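Local coordinates for protein adhesin (Neisseria gonorrhoeae, PDB 6GQ4) that is an adhesin complex protein of the gonococcus that probably serves in adhesion to host cells and is studied as a vaccine antigen for raising bactericidal antibodies, at residues Val47-Thr61 with Gly64-Met76. Sequence-based numbering, arbitrary orientation. Where two conformers were deposited one is given.
Sequences VQMPINLDKSDNMDT and GKEGGYVLSTGAM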
ATOM      1  N   VAL A  47       6.216   6.134   6.990  1.00 22.58           N
ATOM      2  CA  VAL A  47       7.110   5.183   6.319  1.00 20.65           C
ATOM      3  C   VAL A  47       6.844   5.276   4.819  1.00 17.85           C
ATOM      4  O   VAL A  47       5.733   5.078   4.424  1.00 19.59           O
ATOM      5  CB  VAL A  47       6.864   3.755   6.824  1.00 22.66           C
ATOM      6  CG1 VAL A  47       7.776   2.780   6.121  1.00 26.12           C
ATOM      7  CG2 VAL A  47       7.064   3.674   8.342  1.00 26.62           C
ATOM      8  N   GLN A  48       7.895   5.517   4.027  1.00 17.04           N
ATOM      9  CA  GLN A  48       7.773   5.676   2.576  1.00 19.48           C
ATOM     10  C   GLN A  48       8.224   4.372   1.945  1.00 16.26           C
ATOM     11  O   GLN A  48       9.371   3.939   2.240  1.00 20.59           O
ATOM     12  CB  GLN A  48       8.689   6.809   2.115  1.00 25.23           C
ATOM     13  CG  GLN A  48       8.775   6.978   0.618  1.00 30.34           C
ATOM     14  CD  GLN A  48       7.558   7.673   0.062  1.00 34.12           C
ATOM     15  OE1 GLN A  48       6.614   7.989   0.777  1.00 37.41           O
ATOM     16  NE2 GLN A  48       7.591   7.933  -1.231  1.00 38.64           N
ATOM     17  N   MET A  49       7.358   3.717   1.157  1.00 12.26           N
ATOM     18  CA  MET A  49       7.747   2.416   0.610  1.00 12.90           C
ATOM     19  C   MET A  49       7.685   2.506  -0.932  1.00 12.97           C
ATOM     20  O   MET A  49       6.607   2.423  -1.498  1.00 11.89           O
ATOM     21  CB  MET A  49       6.822   1.288   1.066  1.00 13.49           C
ATOM     22  CG  MET A  49       6.919   1.022   2.581  1.00 15.06           C
ATOM     23  SD  MET A  49       5.490   0.081   3.250  1.00 17.25           S
ATOM     24  CE  MET A  49       4.260   1.384   3.360  1.00 17.95           C
ATOM     25  N   PRO A  50       8.813   2.747  -1.600  1.00 14.34           N
ATOM     26  CA  PRO A  50       8.777   2.827  -3.083  1.00 12.47           C
ATOM     27  C   PRO A  50       8.317   1.501  -3.691  1.00 11.81           C
ATOM     28  O   PRO A  50       8.545   0.407  -3.104  1.00 13.70           O
ATOM     29  CB  PRO A  50      10.237   3.077  -3.474  1.00 15.36           C
ATOM     30  CG  PRO A  50      10.819   3.669  -2.209  1.00 20.82           C
ATOM     31  CD  PRO A  50      10.168   2.920  -1.062  1.00 19.43           C
ATOM     32  N   ILE A  51       7.649   1.552  -4.838  1.00 10.96           N
ATOM     33  CA  ILE A  51       7.268   0.328  -5.505  1.00 10.99           C
ATOM     34  C   ILE A  51       8.536  -0.508  -5.761  1.00  9.78           C
ATOM     35  O   ILE A  51       9.607   0.001  -6.075  1.00 10.71           O
ATOM     36  CB  ILE A  51       6.474   0.581  -6.800  1.00 10.74           C
ATOM     37  CG1 ILE A  51       5.799  -0.713  -7.286  1.00 10.91           C
ATOM     38  CG2 ILE A  51       7.320   1.245  -7.914  1.00 11.29           C
ATOM     39  CD1 ILE A  51       4.792  -0.502  -8.394  1.00 10.88           C
ATOM     40  N   ASN A  52       8.414  -1.810  -5.473  1.00 10.69           N
ATOM     41  CA  ASN A  52       9.546  -2.720  -5.610  1.00 11.35           C
ATOM     42  C   ASN A  52       9.399  -3.465  -6.943  1.00 11.24           C
ATOM     43  O   ASN A  52       8.533  -4.312  -7.104  1.00 11.64           O
ATOM     44  CB  ASN A  52       9.616  -3.672  -4.406  1.00 11.13           C
ATOM     45  CG  ASN A  52      10.856  -4.520  -4.452  1.00 12.26           C
ATOM     46  OD1 ASN A  52      11.172  -5.031  -5.516  1.00 13.62           O
ATOM     47  ND2 ASN A  52      11.528  -4.709  -3.303  1.00 16.86           N
ATOM     48  N   LEU A  53      10.161  -3.032  -7.933  1.00 11.82           N
ATOM     49  CA  LEU A  53      10.048  -3.597  -9.248  1.00 11.98           C
ATOM     50  C   LEU A  53      10.850  -4.904  -9.385  1.00 12.44           C
ATOM     51  O   LEU A  53      10.748  -5.548 -10.455  1.00 14.57           O
ATOM     52  CB  LEU A  53      10.546  -2.554 -10.256  1.00 15.34           C
ATOM     53  CG  LEU A  53       9.765  -1.242 -10.299  1.00 15.04           C
ATOM     54  CD1 LEU A  53      10.343  -0.276 -11.313  1.00 20.59           C
ATOM     55  CD2 LEU A  53       8.301  -1.472 -10.543  1.00 17.37           C
ATOM     56  N   ASP A  54      11.639  -5.284  -8.392  1.00 12.81           N
ATOM     57  CA  ASP A  54      12.251  -6.637  -8.331  1.00 14.38           C
ATOM     58  C   ASP A  54      11.218  -7.723  -7.986  1.00 13.51           C
ATOM     59  O   ASP A  54      11.303  -8.851  -8.510  1.00 16.42           O
ATOM     60  CB  ASP A  54      13.428  -6.647  -7.366  1.00 17.38           C
ATOM     61  CG  ASP A  54      14.512  -5.649  -7.744  1.00 22.10           C
ATOM     62  OD1 ASP A  54      14.727  -5.444  -8.962  1.00 28.55           O
ATOM     63  OD2 ASP A  54      15.217  -5.164  -6.820  1.00 29.82           O
ATOM     64  N   LYS A  55      10.226  -7.385  -7.179  1.00 14.21           N
ATOM     65  CA  LYS A  55       9.245  -8.314  -6.702  1.00 14.49           C
ATOM     66  C   LYS A  55       7.897  -8.237  -7.412  1.00 12.44           C
ATOM     67  O   LYS A  55       7.222  -9.260  -7.512  1.00 14.09           O
ATOM     68  CB  LYS A  55       9.053  -8.085  -5.203  1.00 16.63           C
ATOM     69  CG  LYS A  55      10.262  -8.507  -4.404  1.00 20.99           C
ATOM     70  CD  LYS A  55       9.955  -9.004  -3.028  1.00 28.76           C
ATOM     71  CE  LYS A  55       9.495  -7.872  -2.172  1.00 29.59           C
ATOM     72  NZ  LYS A  55      10.095  -7.921  -0.820  1.00 40.41           N
ATOM     73  N   SER A  56       7.461  -7.022  -7.800  1.00 11.82           N
ATOM     74  CA  SER A  56       6.158  -6.804  -8.382  1.00 10.77           C
ATOM     75  C   SER A  56       6.076  -7.486  -9.753  1.00 10.00           C
ATOM     76  O   SER A  56       7.094  -7.462 -10.494  1.00 13.84           O
ATOM     77  CB  SER A  56       5.861  -5.319  -8.484  1.00 10.51           C
ATOM     78  OG  SER A  56       5.849  -4.709  -7.182  1.00 11.86           O
ATOM     79  N   ASP A  57       4.918  -8.079 -10.063  1.00 12.02           N
ATOM     80  CA  ASP A  57       4.673  -8.646 -11.373  1.00 11.93           C
ATOM     81  C   ASP A  57       3.265  -8.251 -11.806  1.00 12.50           C
ATOM     82  O   ASP A  57       2.705  -7.229 -11.371  1.00 15.62           O
ATOM     83  CB  ASP A  57       4.960 -10.136 -11.401  1.00 12.89           C
ATOM     84  CG  ASP A  57       4.109 -11.008 -10.503  1.00 13.58           C
ATOM     85  OD1 ASP A  57       3.034 -10.585 -10.071  1.00 16.28           O
ATOM     86  OD2 ASP A  57       4.556 -12.136 -10.269  1.00 20.82           O
ATOM     87  N   ASN A  58       2.723  -9.057 -12.700  1.00 11.42           N
ATOM     88  CA  ASN A  58       1.438  -8.830 -13.290  1.00 14.28           C
ATOM     89  C   ASN A  58       0.300  -9.109 -12.316  1.00 12.95           C
ATOM     90  O   ASN A  58      -0.815  -8.612 -12.561  1.00 18.51           O
ATOM     91  CB  ASN A  58       1.168  -9.654 -14.548  1.00 14.03           C
ATOM     92  CG  ASN A  58       1.256 -11.148 -14.359  1.00 12.40           C
ATOM     93  OD1 ASN A  58       2.196 -11.637 -13.739  1.00 17.99           O
ATOM     94  ND2 ASN A  58       0.291 -11.846 -14.922  1.00 14.42           N
ATOM     95  N   MET A  59       0.557  -9.931 -11.296  1.00 14.50           N
ATOM     96  CA  MET A  59      -0.485 -10.412 -10.395  1.00 14.60           C
ATOM     97  C   MET A  59      -0.405  -9.736  -9.020  1.00 11.85           C
ATOM     98  O   MET A  59      -1.413  -9.601  -8.330  1.00 16.36           O
ATOM     99  CB  MET A  59      -0.326 -11.924 -10.198  1.00 17.50           C
ATOM    100  CG  MET A  59      -0.551 -12.780 -11.428  1.00 18.90           C
ATOM    101  SD  MET A  59      -2.232 -12.676 -12.046  1.00 23.62           S
ATOM    102  CE  MET A  59      -3.185 -13.433 -10.736  1.00 24.40           C
ATOM    103  N   ASP A  60       0.803  -9.354  -8.604  1.00 12.16           N
ATOM    104  CA  ASP A  60       1.091  -8.901  -7.280  1.00 11.50           C
ATOM    105  C   ASP A  60       1.954  -7.653  -7.303  1.00  9.13           C
ATOM    106  O   ASP A  60       2.967  -7.567  -8.013  1.00 10.47           O
ATOM    107  CB  ASP A  60       1.840  -9.953  -6.482  1.00 14.74           C
ATOM    108  CG  ASP A  60       0.919 -11.138  -6.139  1.00 18.20           C
ATOM    109  OD1 ASP A  60       0.083 -10.989  -5.180  1.00 29.84           O
ATOM    110  OD2 ASP A  60       0.899 -12.057  -6.895  1.00 25.85           O
ATOM    111  N   THR A  61       1.613  -6.687  -6.439  1.00 10.19           N
ATOM    112  CA  THR A  61       2.432  -5.502  -6.279  1.00 10.02           C
ATOM    113  C   THR A  61       3.010  -5.465  -4.853  1.00 10.67           C
ATOM    114  O   THR A  61       2.253  -5.696  -3.915  1.00 11.02           O
ATOM    115  CB  THR A  61       1.628  -4.222  -6.529  1.00  9.77           C
ATOM    116  OG1 THR A  61       0.913  -4.367  -7.768  1.00 11.64           O
ATOM    117  CG2 THR A  61       2.543  -3.020  -6.569  1.00 10.42           C
ATOM    118  N   GLY A  64       8.324  -1.337  -0.878  1.00 10.58           N
ATOM    119  CA  GLY A  64       9.313  -1.358   0.197  1.00 12.39           C
ATOM    120  C   GLY A  64      10.518  -2.199  -0.172  1.00 14.06           C
ATOM    121  O   GLY A  64      10.483  -3.038  -1.081  1.00 17.37           O
ATOM    122  N   LYS A  65      11.625  -1.913   0.478  1.00 21.23           N
ATOM    123  CA  LYS A  65      12.884  -2.706   0.348  1.00 24.29           C
ATOM    124  C   LYS A  65      12.830  -3.950   1.233  1.00 23.05           C
ATOM    125  O   LYS A  65      12.251  -3.903   2.309  1.00 27.20           O
ATOM    126  CB  LYS A  65      14.089  -1.882   0.814  1.00 36.02           C
ATOM    127  CG  LYS A  65      14.464  -0.723  -0.102  1.00 48.60           C
ATOM    128  CD  LYS A  65      15.184  -1.146  -1.379  1.00 59.44           C
ATOM    129  CE  LYS A  65      16.624  -1.545  -1.149  1.00 60.43           C
ATOM    130  NZ  LYS A  65      17.506  -0.888  -2.136  1.00 61.42           N
ATOM    131  N   GLU A  66      13.563  -5.001   0.841  1.00 30.61           N
ATOM    132  CA  GLU A  66      13.929  -6.144   1.793  1.00 35.22           C
ATOM    133  C   GLU A  66      14.561  -5.556   3.038  1.00 31.30           C
ATOM    134  O   GLU A  66      15.431  -4.700   2.884  1.00 42.53           O
ATOM    135  CB  GLU A  66      15.048  -7.057   1.282  1.00 36.36           C
ATOM    136  CG  GLU A  66      14.731  -7.704  -0.030  1.00 41.84           C
ATOM    137  CD  GLU A  66      13.426  -8.469  -0.080  1.00 48.45           C
ATOM    138  OE1 GLU A  66      13.070  -9.096   0.940  1.00 48.04           O
ATOM    139  OE2 GLU A  66      12.758  -8.424  -1.128  1.00 51.48           O
ATOM    140  N   GLY A  67      14.162  -6.026   4.238  1.00 38.93           N
ATOM    141  CA  GLY A  67      14.702  -5.498   5.450  1.00 46.23           C
ATOM    142  C   GLY A  67      13.848  -4.375   6.053  1.00 37.70           C
ATOM    143  O   GLY A  67      14.099  -3.940   7.184  1.00 34.85           O
ATOM    144  N   GLY A  68      12.848  -3.893   5.303  1.00 39.62           N
ATOM    145  CA  GLY A  68      11.981  -2.812   5.768  1.00 36.63           C
ATOM    146  C   GLY A  68      10.530  -3.255   5.841  1.00 35.82           C
ATOM    147  O   GLY A  68      10.182  -4.460   5.659  1.00 26.46           O
ATOM    148  N   TYR A  69       9.654  -2.235   6.042  1.00 29.98           N
ATOM    149  CA  TYR A  69       8.251  -2.493   5.933  1.00 20.79           C
ATOM    150  C   TYR A  69       7.918  -2.767   4.468  1.00 18.17           C
ATOM    151  O   TYR A  69       8.432  -2.069   3.596  1.00 18.60           O
ATOM    152  CB  TYR A  69       7.414  -1.321   6.463  1.00 22.45           C
ATOM    153  CG  TYR A  69       7.410  -1.200   7.957  1.00 22.87           C
ATOM    154  CD1 TYR A  69       6.488  -1.892   8.735  1.00 28.21           C
ATOM    155  CD2 TYR A  69       8.332  -0.392   8.620  1.00 26.38           C
ATOM    156  CE1 TYR A  69       6.488  -1.788  10.117  1.00 28.19           C
ATOM    157  CE2 TYR A  69       8.318  -0.251   9.992  1.00 29.12           C
ATOM    158  CZ  TYR A  69       7.406  -0.969  10.752  1.00 34.27           C
ATOM    159  OH  TYR A  69       7.392  -0.859  12.115  1.00 41.55           O
ATOM    160  N   VAL A  70       7.046  -3.746   4.249  1.00 19.61           N
ATOM    161  CA  VAL A  70       6.579  -4.127   2.939  1.00 17.23           C
ATOM    162  C   VAL A  70       5.048  -4.152   2.907  1.00 16.92           C
ATOM    163  O   VAL A  70       4.408  -4.842   3.723  1.00 20.51           O
ATOM    164  CB  VAL A  70       7.176  -5.471   2.502  1.00 17.86           C
ATOM    165  CG1 VAL A  70       6.560  -5.902   1.189  1.00 18.05           C
ATOM    166  CG2 VAL A  70       8.695  -5.401   2.426  1.00 20.41           C
ATOM    167  N   LEU A  71       4.468  -3.361   1.938  1.00 17.90           N
ATOM    168  CA  LEU A  71       3.047  -3.469   1.641  1.00 17.62           C
ATOM    169  C   LEU A  71       2.862  -4.428   0.455  1.00 10.84           C
ATOM    170  O   LEU A  71       3.556  -4.224  -0.575  1.00 13.42           O
ATOM    171  CB  LEU A  71       2.492  -2.073   1.356  1.00 18.89           C
ATOM    172  CG  LEU A  71       0.971  -1.988   1.271  1.00 16.82           C
ATOM    173  CD1 LEU A  71       0.517  -0.581   1.628  1.00 14.69           C
ATOM    174  CD2 LEU A  71       0.398  -2.424  -0.072  1.00 14.09           C
ATOM    175  N   SER A  72       1.969  -5.403   0.586  1.00 12.50           N
ATOM    176  CA  SER A  72       1.722  -6.298  -0.545  0.50 12.54           C
ATOM    177  C   SER A  72       0.222  -6.318  -0.851  1.00 12.55           C
ATOM    178  O   SER A  72      -0.649  -6.226  -0.002  1.00 14.82           O
ATOM    179  CB  SER A  72       2.280  -7.680  -0.337  0.50 13.70           C
ATOM    180  OG  SER A  72       1.632  -8.294   0.753  0.50 14.55           O
ATOM    181  N   THR A  73      -0.044  -6.370  -2.161  1.00 11.42           N
ATOM    182  CA  THR A  73      -1.371  -6.289  -2.688  1.00 12.12           C
ATOM    183  C   THR A  73      -1.351  -6.884  -4.115  1.00 12.04           C
ATOM    184  O   THR A  73      -0.367  -7.512  -4.554  1.00 12.84           O
ATOM    185  CB  THR A  73      -1.861  -4.827  -2.646  1.00 12.21           C
ATOM    186  OG1 THR A  73      -3.257  -4.744  -2.953  1.00 14.89           O
ATOM    187  CG2 THR A  73      -1.084  -3.904  -3.570  1.00 14.14           C
ATOM    188  N   GLY A  74      -2.514  -6.818  -4.756  1.00 11.78           N
ATOM    189  CA  GLY A  74      -2.720  -7.241  -6.143  1.00 12.34           C
ATOM    190  C   GLY A  74      -2.206  -6.221  -7.143  1.00 11.31           C
ATOM    191  O   GLY A  74      -1.326  -5.419  -6.863  1.00  9.75           O
ATOM    192  N   ALA A  75      -2.788  -6.262  -8.335  1.00 12.85           N
ATOM    193  CA  ALA A  75      -2.429  -5.344  -9.399  1.00 13.06           C
ATOM    194  C   ALA A  75      -2.911  -3.956  -9.001  1.00 12.32           C
ATOM    195  O   ALA A  75      -4.049  -3.779  -8.472  1.00 17.52           O
ATOM    196  CB  ALA A  75      -3.053  -5.808 -10.697  1.00 16.46           C
ATOM    197  N   MET A  76      -2.032  -2.967  -9.176  1.00 11.25           N
ATOM    198  CA  MET A  76      -2.368  -1.593  -8.716  1.00 11.17           C
ATOM    199  C   MET A  76      -2.220  -0.603  -9.850  1.00 11.26           C
ATOM    200  O   MET A  76      -1.158  -0.395 -10.363  1.00 14.36           O
ATOM    201  CB  MET A  76      -1.453  -1.162  -7.571  1.00 12.47           C
ATOM    202  CG  MET A  76      -1.698  -1.950  -6.341  1.00 14.19           C
ATOM    203  SD  MET A  76      -3.224  -1.444  -5.499  1.00 13.81           S
ATOM    204  CE  MET A  76      -2.679  -0.103  -4.449  1.00 16.53           C
TER
HETATM  205  O   HOH W   1      11.155   1.322   1.679  1.00 40.75           O
HETATM  206  O   HOH W   2      13.511  -6.812  -3.059  1.00 37.74           O
HETATM  207  O   HOH W   3      -3.688  -8.998  -9.303  1.00 41.42           O
HETATM  208  O   HOH W   4       0.604  -9.579  -2.926  1.00 24.73           O
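Thr61 and Thr73 face each other as an antiparallel hydrogen-bonded pair, joining strand 61-63 to strand 70-73 at one edge of the eight-stranded antiparallel sheet of this ACP-like domain. Both backbone bonds form: Thr61 N gives to Thr73 O at 2.9 Å, and Thr73 N returns to Thr61 O at 3.0 Å. The Thr61 hydroxyl extends the pairing: with OG1 beside its own backbone N (chi1 -49°), it donates to Gly74 O at 2.6 Å. Met76 CG packs against Thr61 OG1, the methionine side chain lying close to the bound sodium ion.

The other edge strand, 45-50, meets the link between these two strands. Gly64 is gripped through both its polar backbone atoms, its N donating to Pro50 O at 2.8 Å and its O accepting from Asn52 ND2 at 3.0 Å. The latter bond is straight (167°) and in plane for both carbonyl and amide. Beside it, Met49 SD packs against Tyr69 CB and Leu71 CB, and Val47 CG1 approaches the Tyr69 ring obliquely; Leu71 itself rests on Ile86 and Ile88 of the neighbouring strand.

A second shell helps position Asn52: its OD1 accepts from Lys55 N, from above the carbonyl plane, in an Asx motif, which probably limits rotation of the amide. Lys55 then reaches back to Glu66, at the type II turn Lys65-Gly68, in a salt bridge whose NZ stands above the carboxylate plane, 2.7 Å from OE2. One water closes the circuit, donating to Glu66 OE2 and accepting from Asn52 ND2 at 2.9 Å.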